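MexT protein (Pseudomonas aeruginosa, PDB 6L33) is a LysR-type transcriptional activator of the MexEF-OprN efflux pump that probably binds DNA, represented here by its regulatory domain. Local coordinates at residues 102-107 with 148-153. Sequence-based numbering, arbitrary orientation.
Sequences RPHALV and DIIATV
His104 pairs in parallel with Ile150, fixed by two backbone bonds: Ile150 N donates to Pro103 O (3.0 Å), Ala105 N donates to Ile150 O (2.8 Å), and the strands then splay, their axes 36° apart. Beyond these two direct bonds a water takes over, donating to Ala105 O and accepting from Thr152 N at 2.7 Å. On one face the imidazole of His104 runs alongside the Ile150 chain, both directed to the same side of the sheet; Ile150 CD1 approaches His104 CE1 obliquely at 3.4 Å. A second water, in the plane of the imidazole, links His104 ND1 with Thr152 OG1, while Tyr99 binds both His104 NE2, through its carbonyl, and Thr152 OG1, through its hydroxyl. On the other face Ala105 CB meets Ile149 CG2 at 3.7 Å, beside Leu144 of helix 140-144. At the N-terminal end of the contact, Arg102 bends at chi3 (64°) and grips Asp148 O side-on: NE lies on a carbonyl lone pair, NH1 above the carbonyl plane, each 3.0 Å away. Ile150 CG2 covers one guanidinium face. Within this periplasmic-binding-protein-like regulatory domain, both imidazole nitrogens are thus engaged, and Arg102 ties a carbonyl and, through its NH1 salt bridge, the Asp88 carboxylate together, probably offsetting that charge.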
loop_
_atom_site.group_PDB
_atom_site.type_symbol
_atom_site.label_atom_id
_atom_site.label_comp_id
_atom_site.label_asym_id
_atom_site.label_seq_id
_atom_site.Cartn_x
_atom_site.Cartn_y
_atom_site.Cartn_z
ATOM N N ARG B 102 18.350 5.771 -18.820
ATOM C CA ARG B 102 17.018 5.193 -18.854
ATOM C C ARG B 102 16.098 5.913 -17.875
ATOM O O ARG B 102 16.564 6.623 -16.981
ATOM C CB ARG B 102 17.101 3.700 -18.546
ATOM C CG ARG B 102 17.612 2.917 -19.749
ATOM C CD ARG B 102 17.847 1.454 -19.457
ATOM N NE ARG B 102 16.615 0.760 -19.107
ATOM C CZ ARG B 102 16.442 -0.551 -19.235
ATOM N NH1 ARG B 102 15.289 -1.102 -18.887
ATOM N NH2 ARG B 102 17.419 -1.307 -19.719
ATOM N N PRO B 103 14.782 5.795 -18.048
ATOM C CA PRO B 103 13.856 6.413 -17.096
ATOM C C PRO B 103 13.706 5.571 -15.841
ATOM O O PRO B 103 13.888 4.352 -15.851
ATOM C CB PRO B 103 12.540 6.479 -17.880
ATOM C CG PRO B 103 12.617 5.312 -18.803
ATOM C CD PRO B 103 14.071 5.188 -19.191
ATOM N N HIS B 104 13.359 6.241 -14.748
ATOM C CA HIS B 104 13.387 5.614 -13.438
ATOM C C HIS B 104 12.044 5.723 -12.733
ATOM O O HIS B 104 11.315 6.705 -12.884
ATOM C CB HIS B 104 14.480 6.235 -12.567
ATOM C CG HIS B 104 15.858 6.002 -13.093
ATOM N ND1 HIS B 104 16.689 5.021 -12.596
ATOM C CD2 HIS B 104 16.543 6.605 -14.092
ATOM C CE1 HIS B 104 17.833 5.042 -13.256
ATOM N NE2 HIS B 104 17.769 5.992 -14.171
ATOM N N ALA B 105 11.731 4.685 -11.964
ATOM C CA ALA B 105 10.618 4.684 -11.028
ATOM C C ALA B 105 11.187 4.789 -9.623
ATOM O O ALA B 105 12.124 4.064 -9.272
ATOM C CB ALA B 105 9.769 3.420 -11.169
ATOM N N LEU B 106 10.632 5.697 -8.830
ATOM C CA LEU B 106 11.118 5.974 -7.487
ATOM C C LEU B 106 10.053 5.581 -6.475
ATOM O O LEU B 106 8.893 5.982 -6.606
ATOM C CB LEU B 106 11.471 7.455 -7.339
ATOM C CG LEU B 106 12.026 7.922 -5.993
ATOM C CD1 LEU B 106 13.402 7.329 -5.753
ATOM C CD2 LEU B 106 12.073 9.444 -5.938
ATOM N N VAL B 107 10.442 4.791 -5.476
ATOM C CA VAL B 107 9.568 4.535 -4.336
ATOM C C VAL B 107 9.742 5.716 -3.386
ATOM O O VAL B 107 10.694 5.771 -2.605
ATOM C CB VAL B 107 9.875 3.202 -3.651
ATOM C CG1 VAL B 107 8.863 2.940 -2.536
ATOM C CG2 VAL B 107 9.857 2.071 -4.666
ATOM N N ASP B 148 11.069 0.223 -20.366
ATOM C CA ASP B 148 12.471 0.299 -19.986
ATOM C C ASP B 148 12.678 1.101 -18.705
ATOM O O ASP B 148 13.808 1.499 -18.405
ATOM C CB ASP B 148 13.305 0.884 -21.130
ATOM C CG ASP B 148 13.027 2.354 -21.369
ATOM O OD1 ASP B 148 11.861 2.777 -21.215
ATOM O OD2 ASP B 148 13.977 3.087 -21.717
ATOM N N ILE B 149 11.610 1.342 -17.942
ATOM C CA ILE B 149 11.752 2.000 -16.649
ATOM C C ILE B 149 12.405 1.040 -15.665
ATOM O O ILE B 149 12.080 -0.154 -15.621
ATOM C CB ILE B 149 10.388 2.482 -16.122
ATOM C CG1 ILE B 149 9.695 3.387 -17.141
ATOM C CG2 ILE B 149 10.557 3.213 -14.800
ATOM C CD1 ILE B 149 8.230 3.636 -16.829
ATOM N N ILE B 150 13.329 1.560 -14.864
ATOM C CA ILE B 150 14.016 0.760 -13.861
ATOM C C ILE B 150 13.785 1.383 -12.491
ATOM O O ILE B 150 13.509 2.580 -12.368
ATOM C CB ILE B 150 15.525 0.630 -14.168
ATOM C CG1 ILE B 150 16.210 1.996 -14.120
ATOM C CG2 ILE B 150 15.738 -0.005 -15.536
ATOM C CD1 ILE B 150 17.608 1.993 -14.734
ATOM N N ALA B 151 13.885 0.550 -11.459
ATOM C CA ALA B 151 13.712 0.976 -10.078
ATOM C C ALA B 151 14.904 0.514 -9.252
ATOM O O ALA B 151 15.492 -0.538 -9.518
ATOM C CB ALA B 151 12.411 0.424 -9.475
ATOM N N THR B 152 15.258 1.315 -8.248
ATOM C CA THR B 152 16.343 1.005 -7.321
ATOM C C THR B 152 15.738 0.845 -5.933
ATOM O O THR B 152 15.256 1.820 -5.349
ATOM C CB THR B 152 17.408 2.101 -7.328
ATOM O OG1 THR B 152 17.801 2.387 -8.677
ATOM C CG2 THR B 152 18.627 1.659 -6.533
ATOM N N VAL B 153 15.765 -0.378 -5.407
ATOM C CA VAL B 153 15.043 -0.707 -4.178
ATOM C C VAL B 153 15.967 -1.487 -3.252
ATOM O O VAL B 153 16.984 -2.050 -3.689
ATOM C CB VAL B 153 13.754 -1.514 -4.473
ATOM C CG1 VAL B 153 12.869 -0.775 -5.470
ATOM C CG2 VAL B 153 14.098 -2.908 -4.987
HETATM O O HOH W 1 16.125 3.432 -10.543
HETATM O O HOH W 2 14.323 3.850 -7.886
#